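Local coordinates for hypothetical protein Rv2991 (Mycobacterium tuberculosis, PDB 1RFE) that is of unknown function but probably binds coenzyme F420 and may act as an oxidoreductase, as a member of the FMN-binding split-barrel clan, at residues 80-91 with 136-147. Residues are numbered along the deposited sequence; the frame is centred on the assembly and turned at random. Where two conformers were deposited one is given.
Sequences YDTLRGVSFEGV and IVARRTRSWDHR
W144 lies flat over G85, its six-membered ring receiving the glycine CA 3.7 Å from the centroid, and this pairing, in the split β-barrel of the pyridoxamine 5'-phosphate oxidase-like family, shows how a missing side chain lets an indole rest on the backbone: a CB at G85 would run into CZ2 of the ring. The indole reaches there because its CG sits between the backbone N and the carbonyl carbon (chi1 64°), folding the ring back across strand 84-91; its edge ends against S87 CB. Backbone bonds pair G85 with W144, S87 with R142 and E89 with R140, until a classic β-bulge at R139 and R140 makes both amides donate to E89 O. The corner at R139 separates strand 136-138, which still pairs with G90 and V91 and also borders strand 49-55, from strand 140-145, so strand 84-91 pairs with both. On the same face as W144, the extended chains of E89 and R140 run side by side, but their salt bridge is long, OE1 to NH1 3.6 Å. The R142 guanidinium leads away from strand 84-91, its NH1 donating to T141 O, and R140 NE lies over its centre. On the other face, which helix 12-21 packs against, T141 OG1 meets the edge of the F88 ring at CD1, 3.6 Å away. Beyond the strands, L83 CB sits over one face of the H146 imidazole, whose edge points into the face of Y80, the planes 62° apart. H146 ND1 donates to Y80 O at 2.9 Å, with that oxygen near the imidazole plane, while the backbone H146 N donates to L83 O at 2.8 Å.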
ATOM      1  N   TYR A  80     -21.683   2.570   5.214  1.00 28.80           N
ATOM      2  CA  TYR A  80     -21.823   2.538   3.777  1.00 28.86           C
ATOM      3  C   TYR A  80     -21.541   3.900   3.195  1.00 27.60           C
ATOM      4  O   TYR A  80     -20.911   4.006   2.149  1.00 28.57           O
ATOM      5  CB  TYR A  80     -23.198   2.019   3.330  1.00 29.24           C
ATOM      6  CG  TYR A  80     -23.351   2.063   1.830  1.00 31.20           C
ATOM      7  CD1 TYR A  80     -22.824   1.046   1.016  1.00 35.30           C
ATOM      8  CD2 TYR A  80     -23.984   3.124   1.222  1.00 33.10           C
ATOM      9  CE1 TYR A  80     -22.952   1.089  -0.381  1.00 36.05           C
ATOM     10  CE2 TYR A  80     -24.124   3.188  -0.176  1.00 36.52           C
ATOM     11  CZ  TYR A  80     -23.608   2.169  -0.970  1.00 37.00           C
ATOM     12  OH  TYR A  80     -23.737   2.266  -2.343  1.00 37.85           O
ATOM     13  N   ASP A  81     -21.973   4.957   3.871  1.00 27.63           N
ATOM     14  CA  ASP A  81     -21.870   6.287   3.294  1.00 26.96           C
ATOM     15  C   ASP A  81     -20.439   6.831   3.356  1.00 26.65           C
ATOM     16  O   ASP A  81     -20.149   7.778   2.679  1.00 27.72           O
ATOM     17  CB  ASP A  81     -22.849   7.292   3.936  1.00 26.75           C
ATOM     18  CG  ASP A  81     -22.505   7.635   5.382  1.00 29.36           C
ATOM     19  OD1 ASP A  81     -22.587   6.765   6.294  1.00 32.30           O
ATOM     20  OD2 ASP A  81     -22.171   8.779   5.719  1.00 33.27           O
ATOM     21  N   THR A  82     -19.584   6.264   4.197  1.00 27.21           N
ATOM     22  CA  THR A  82     -18.182   6.702   4.328  1.00 26.27           C
ATOM     23  C   THR A  82     -17.130   5.738   3.741  1.00 26.43           C
ATOM     24  O   THR A  82     -15.899   5.997   3.894  1.00 24.71           O
ATOM     25  CB  THR A  82     -17.810   6.967   5.819  1.00 27.13           C
ATOM     26  OG1 THR A  82     -18.108   5.824   6.643  1.00 27.23           O
ATOM     27  CG2 THR A  82     -18.624   8.135   6.426  1.00 26.87           C
ATOM     28  N   LEU A  83     -17.554   4.654   3.073  1.00 26.39           N
ATOM     29  CA  LEU A  83     -16.570   3.725   2.506  1.00 27.22           C
ATOM     30  C   LEU A  83     -15.736   4.485   1.503  1.00 26.75           C
ATOM     31  O   LEU A  83     -16.269   5.212   0.678  1.00 26.71           O
ATOM     32  CB  LEU A  83     -17.167   2.494   1.789  1.00 27.60           C
ATOM     33  CG  LEU A  83     -18.243   1.714   2.509  1.00 30.35           C
ATOM     34  CD1 LEU A  83     -18.929   0.682   1.574  1.00 32.37           C
ATOM     35  CD2 LEU A  83     -17.713   1.067   3.811  1.00 30.79           C
ATOM     36  N   ARG A  84     -14.422   4.354   1.629  1.00 26.57           N
ATOM     37  CA  ARG A  84     -13.521   4.872   0.642  1.00 26.18           C
ATOM     38  C   ARG A  84     -12.273   4.001   0.507  1.00 26.11           C
ATOM     39  O   ARG A  84     -11.885   3.254   1.436  1.00 25.44           O
ATOM     40  CB  ARG A  84     -13.153   6.298   0.897  1.00 27.15           C
ATOM     41  CG  ARG A  84     -12.818   6.715   2.273  1.00 31.02           C
ATOM     42  CD  ARG A  84     -11.885   7.973   2.256  1.00 35.48           C
ATOM     43  NE  ARG A  84     -11.171   8.139   3.503  1.00 40.50           N
ATOM     44  CZ  ARG A  84     -10.701   9.275   3.976  1.00 45.72           C
ATOM     45  NH1 ARG A  84     -10.881  10.440   3.332  1.00 47.44           N
ATOM     46  NH2 ARG A  84     -10.046   9.247   5.135  1.00 47.62           N
ATOM     47  N   GLY A  85     -11.684   4.074  -0.677  1.00 23.54           N
ATOM     48  CA  GLY A  85     -10.579   3.229  -0.973  1.00 23.67           C
ATOM     49  C   GLY A  85      -9.990   3.399  -2.354  1.00 22.82           C
ATOM     50  O   GLY A  85     -10.494   4.140  -3.191  1.00 20.89           O
ATOM     51  N   VAL A  86      -8.898   2.672  -2.559  1.00 21.01           N
ATOM     52  CA  VAL A  86      -8.213   2.672  -3.814  1.00 20.55           C
ATOM     53  C   VAL A  86      -7.555   1.290  -3.990  1.00 20.67           C
ATOM     54  O   VAL A  86      -6.978   0.727  -3.062  1.00 20.85           O
ATOM     55  CB  VAL A  86      -7.221   3.827  -3.938  1.00 20.39           C
ATOM     56  CG1 VAL A  86      -6.121   3.726  -2.876  1.00 20.77           C
ATOM     57  CG2 VAL A  86      -6.644   3.874  -5.274  1.00 19.23           C
ATOM     58  N   SER A  87      -7.685   0.768  -5.192  1.00 19.48           N
ATOM     59  CA  SER A  87      -7.266  -0.585  -5.517  1.00 21.76           C
ATOM     60  C   SER A  87      -6.354  -0.482  -6.743  1.00 21.97           C
ATOM     61  O   SER A  87      -6.764   0.080  -7.780  1.00 22.81           O
ATOM     62  CB  SER A  87      -8.510  -1.421  -5.851  1.00 21.48           C
ATOM     63  OG  SER A  87      -8.162  -2.775  -6.053  1.00 29.48           O
ATOM     64  N   PHE A  88      -5.137  -0.999  -6.610  1.00 21.20           N
ATOM     65  CA  PHE A  88      -4.084  -0.926  -7.623  1.00 21.70           C
ATOM     66  C   PHE A  88      -3.806  -2.330  -8.133  1.00 22.04           C
ATOM     67  O   PHE A  88      -3.729  -3.287  -7.351  1.00 20.66           O
ATOM     68  CB  PHE A  88      -2.762  -0.417  -7.014  1.00 22.12           C
ATOM     69  CG  PHE A  88      -2.853   0.971  -6.403  1.00 24.13           C
ATOM     70  CD1 PHE A  88      -3.077   2.061  -7.196  1.00 26.33           C
ATOM     71  CD2 PHE A  88      -2.753   1.161  -5.035  1.00 27.70           C
ATOM     72  CE1 PHE A  88      -3.133   3.324  -6.650  1.00 27.33           C
ATOM     73  CE2 PHE A  88      -2.819   2.442  -4.474  1.00 26.36           C
ATOM     74  CZ  PHE A  88      -2.989   3.496  -5.262  1.00 27.74           C
ATOM     75  N   GLU A  89      -3.674  -2.457  -9.448  1.00 20.63           N
ATOM     76  CA  GLU A  89      -3.163  -3.661 -10.032  1.00 21.46           C
ATOM     77  C   GLU A  89      -1.967  -3.199 -10.859  1.00 21.26           C
ATOM     78  O   GLU A  89      -1.999  -2.141 -11.453  1.00 19.95           O
ATOM     79  CB  GLU A  89      -4.234  -4.377 -10.874  1.00 22.05           C
ATOM     80  CG  GLU A  89      -5.391  -4.867 -10.018  1.00 22.89           C
ATOM     81  CD  GLU A  89      -6.509  -5.530 -10.772  1.00 29.90           C
ATOM     82  OE1 GLU A  89      -6.385  -5.627 -12.021  1.00 32.93           O
ATOM     83  OE2 GLU A  89      -7.503  -6.008 -10.091  1.00 33.10           O
ATOM     84  N   GLY A  90      -0.908  -3.979 -10.847  1.00 20.50           N
ATOM     85  CA  GLY A  90       0.291  -3.611 -11.596  1.00 21.44           C
ATOM     86  C   GLY A  90       1.386  -4.612 -11.532  1.00 21.12           C
ATOM     87  O   GLY A  90       1.145  -5.837 -11.541  1.00 19.86           O
ATOM     88  N   VAL A  91       2.600  -4.059 -11.459  1.00 22.92           N
ATOM     89  CA  VAL A  91       3.822  -4.834 -11.384  1.00 23.48           C
ATOM     90  C   VAL A  91       4.688  -4.245 -10.267  1.00 23.61           C
ATOM     91  O   VAL A  91       4.637  -3.047  -9.972  1.00 23.14           O
ATOM     92  CB  VAL A  91       4.588  -4.849 -12.734  1.00 23.88           C
ATOM     93  CG1 VAL A  91       3.743  -5.451 -13.835  1.00 26.58           C
ATOM     94  CG2 VAL A  91       5.039  -3.451 -13.133  1.00 24.04           C
ATOM     95  N   ILE A 136       5.866  -0.663  -6.029  1.00 22.19           N
ATOM     96  CA  ILE A 136       4.585  -0.942  -6.673  1.00 22.61           C
ATOM     97  C   ILE A 136       4.311   0.074  -7.778  1.00 22.55           C
ATOM     98  O   ILE A 136       4.199   1.304  -7.559  1.00 22.75           O
ATOM     99  CB  ILE A 136       3.478  -1.007  -5.636  1.00 22.37           C
ATOM    100  CG1 ILE A 136       3.864  -2.139  -4.663  1.00 24.58           C
ATOM    101  CG2 ILE A 136       2.090  -1.219  -6.329  1.00 24.99           C
ATOM    102  CD1 ILE A 136       2.923  -2.421  -3.563  1.00 29.00           C
ATOM    103  N   VAL A 137       4.225  -0.448  -8.988  1.00 21.65           N
ATOM    104  CA  VAL A 137       3.884   0.380 -10.134  1.00 22.85           C
ATOM    105  C   VAL A 137       2.502   0.018 -10.645  1.00 23.14           C
ATOM    106  O   VAL A 137       2.280  -1.096 -11.095  1.00 22.36           O
ATOM    107  CB  VAL A 137       4.867   0.185 -11.261  1.00 22.89           C
ATOM    108  CG1 VAL A 137       4.507   1.174 -12.406  1.00 24.56           C
ATOM    109  CG2 VAL A 137       6.258   0.413 -10.762  1.00 26.13           C
ATOM    110  N   ALA A 138       1.571   0.955 -10.557  1.00 22.55           N
ATOM    111  CA  ALA A 138       0.210   0.670 -10.892  1.00 23.81           C
ATOM    112  C   ALA A 138       0.024   0.842 -12.421  1.00 24.91           C
ATOM    113  O   ALA A 138       0.553   1.772 -13.023  1.00 25.17           O
ATOM    114  CB  ALA A 138      -0.681   1.612 -10.153  1.00 24.59           C
ATOM    115  N   ARG A 139      -0.733  -0.059 -13.023  1.00 25.44           N
ATOM    116  CA  ARG A 139      -1.193   0.109 -14.393  1.00 26.14           C
ATOM    117  C   ARG A 139      -2.687   0.321 -14.459  1.00 26.35           C
ATOM    118  O   ARG A 139      -3.164   0.825 -15.435  1.00 24.97           O
ATOM    119  CB  ARG A 139      -0.881  -1.102 -15.230  1.00 27.48           C
ATOM    120  CG  ARG A 139       0.406  -1.751 -14.869  1.00 29.95           C
ATOM    121  CD  ARG A 139       1.392  -1.835 -15.917  1.00 35.49           C
ATOM    122  NE  ARG A 139       2.329  -0.713 -15.666  0.65 36.40           N
ATOM    123  CZ  ARG A 139       3.593  -0.756 -16.074  0.65 35.77           C
ATOM    124  NH1 ARG A 139       4.023  -1.826 -16.721  0.65 34.74           N
ATOM    125  NH2 ARG A 139       4.427   0.247 -15.856  0.65 37.86           N
ATOM    126  N   ARG A 140      -3.406  -0.144 -13.441  1.00 25.95           N
ATOM    127  CA  ARG A 140      -4.845   0.008 -13.336  1.00 27.07           C
ATOM    128  C   ARG A 140      -5.164   0.406 -11.906  1.00 26.27           C
ATOM    129  O   ARG A 140      -4.680  -0.184 -10.925  1.00 24.75           O
ATOM    130  CB  ARG A 140      -5.561  -1.256 -13.709  1.00 27.01           C
ATOM    131  CG  ARG A 140      -7.083  -1.181 -13.594  1.00 33.69           C
ATOM    132  CD  ARG A 140      -7.865  -2.340 -14.318  1.00 40.16           C
ATOM    133  NE  ARG A 140      -9.306  -2.414 -13.966  1.00 46.17           N
ATOM    134  CZ  ARG A 140      -9.802  -2.804 -12.773  1.00 50.03           C
ATOM    135  NH1 ARG A 140      -9.002  -3.129 -11.757  1.00 52.28           N
ATOM    136  NH2 ARG A 140     -11.119  -2.874 -12.589  1.00 53.20           N
ATOM    137  N   THR A 141      -5.979   1.441 -11.817  1.00 25.83           N
ATOM    138  CA  THR A 141      -6.352   2.045 -10.587  1.00 25.61           C
ATOM    139  C   THR A 141      -7.850   2.208 -10.612  1.00 26.31           C
ATOM    140  O   THR A 141      -8.403   2.706 -11.572  1.00 26.67           O
ATOM    141  CB  THR A 141      -5.728   3.403 -10.488  1.00 26.20           C
ATOM    142  OG1 THR A 141      -4.308   3.260 -10.407  1.00 26.65           O
ATOM    143  CG2 THR A 141      -6.132   4.106  -9.172  1.00 22.99           C
ATOM    144  N   ARG A 142      -8.478   1.789  -9.530  1.00 25.38           N
ATOM    145  CA  ARG A 142      -9.867   2.024  -9.283  1.00 25.82           C
ATOM    146  C   ARG A 142      -9.979   2.649  -7.900  1.00 24.66           C
ATOM    147  O   ARG A 142      -9.284   2.245  -6.964  1.00 22.07           O
ATOM    148  CB  ARG A 142     -10.662   0.721  -9.347  1.00 25.87           C
ATOM    149  CG  ARG A 142     -10.895   0.195 -10.764  1.00 30.48           C
ATOM    150  CD  ARG A 142     -11.695   1.162 -11.660  1.00 35.60           C
ATOM    151  NE  ARG A 142     -11.862   0.667 -13.022  1.00 39.00           N
ATOM    152  CZ  ARG A 142     -11.013   0.884 -14.027  1.00 43.23           C
ATOM    153  NH1 ARG A 142      -9.911   1.608 -13.844  1.00 42.77           N
ATOM    154  NH2 ARG A 142     -11.270   0.363 -15.236  1.00 46.74           N
ATOM    155  N   SER A 143     -10.822   3.669  -7.780  1.00 23.74           N
ATOM    156  CA  SER A 143     -11.028   4.300  -6.463  1.00 23.51           C
ATOM    157  C   SER A 143     -12.490   4.551  -6.150  1.00 23.68           C
ATOM    158  O   SER A 143     -13.382   4.507  -7.035  1.00 21.25           O
ATOM    159  CB  SER A 143     -10.269   5.624  -6.388  1.00 24.43           C
ATOM    160  OG  SER A 143     -10.690   6.560  -7.381  1.00 23.51           O
ATOM    161  N   TRP A 144     -12.746   4.844  -4.872  1.00 23.94           N
ATOM    162  CA  TRP A 144     -14.080   5.142  -4.437  1.00 24.90           C
ATOM    163  C   TRP A 144     -14.107   5.986  -3.149  1.00 24.98           C
ATOM    164  O   TRP A 144     -13.262   5.876  -2.265  1.00 23.20           O
ATOM    165  CB  TRP A 144     -14.899   3.880  -4.286  1.00 25.28           C
ATOM    166  CG  TRP A 144     -14.404   2.932  -3.216  1.00 27.19           C
ATOM    167  CD1 TRP A 144     -14.877   2.818  -1.960  1.00 27.92           C
ATOM    168  CD2 TRP A 144     -13.374   1.932  -3.353  1.00 26.76           C
ATOM    169  NE1 TRP A 144     -14.184   1.841  -1.276  1.00 27.43           N
ATOM    170  CE2 TRP A 144     -13.249   1.289  -2.114  1.00 27.99           C
ATOM    171  CE3 TRP A 144     -12.508   1.561  -4.387  1.00 29.32           C
ATOM    172  CZ2 TRP A 144     -12.318   0.240  -1.890  1.00 29.24           C
ATOM    173  CZ3 TRP A 144     -11.579   0.543  -4.161  1.00 28.54           C
ATOM    174  CH2 TRP A 144     -11.492  -0.097  -2.921  1.00 29.80           C
ATOM    175  N   ASP A 145     -15.093   6.852  -3.087  1.00 26.18           N
ATOM    176  CA  ASP A 145     -15.375   7.628  -1.869  1.00 27.14           C
ATOM    177  C   ASP A 145     -16.864   7.844  -1.801  1.00 28.12           C
ATOM    178  O   ASP A 145     -17.419   8.675  -2.530  1.00 28.08           O
ATOM    179  CB  ASP A 145     -14.642   8.961  -1.859  1.00 27.86           C
ATOM    180  CG  ASP A 145     -14.761   9.673  -0.511  1.00 29.73           C
ATOM    181  OD1 ASP A 145     -15.517   9.188   0.358  1.00 30.22           O
ATOM    182  OD2 ASP A 145     -14.112  10.684  -0.217  1.00 32.47           O
ATOM    183  N   HIS A 146     -17.503   7.099  -0.909  1.00 29.14           N
ATOM    184  CA  HIS A 146     -18.949   7.095  -0.842  1.00 29.91           C
ATOM    185  C   HIS A 146     -19.502   8.398  -0.282  1.00 31.42           C
ATOM    186  O   HIS A 146     -20.682   8.661  -0.430  1.00 31.74           O
ATOM    187  CB  HIS A 146     -19.458   5.880  -0.083  1.00 29.47           C
ATOM    188  CG  HIS A 146     -19.428   4.620  -0.899  1.00 28.44           C
ATOM    189  ND1 HIS A 146     -20.125   3.493  -0.545  1.00 24.35           N
ATOM    190  CD2 HIS A 146     -18.747   4.302  -2.024  1.00 29.73           C
ATOM    191  CE1 HIS A 146     -19.916   2.550  -1.450  1.00 27.62           C
ATOM    192  NE2 HIS A 146     -19.083   3.017  -2.354  1.00 29.36           N
ATOM    193  N   ARG A 147     -18.657   9.215   0.357  1.00 33.26           N
ATOM    194  CA  ARG A 147     -19.065  10.587   0.719  1.00 34.56           C
ATOM    195  C   ARG A 147     -19.538  11.436  -0.467  1.00 34.78           C
ATOM    196  O   ARG A 147     -20.305  12.401  -0.305  1.00 33.77           O
ATOM    197  CB  ARG A 147     -17.937  11.339   1.417  1.00 34.90           C
ATOM    198  CG  ARG A 147     -18.029  11.309   2.917  1.00 39.48           C
ATOM    199  CD  ARG A 147     -16.989  10.451   3.569  1.00 44.18           C
ATOM    200  NE  ARG A 147     -15.717  11.144   3.579  1.00 45.99           N
ATOM    201  CZ  ARG A 147     -14.685  10.836   4.343  1.00 49.87           C
ATOM    202  NH1 ARG A 147     -14.731   9.791   5.182  1.00 49.35           N
ATOM    203  NH2 ARG A 147     -13.575  11.590   4.246  1.00 51.40           N
TER
HETATM  204  O   HOH W   1      -7.446  -1.600  -9.943  1.00 26.94           O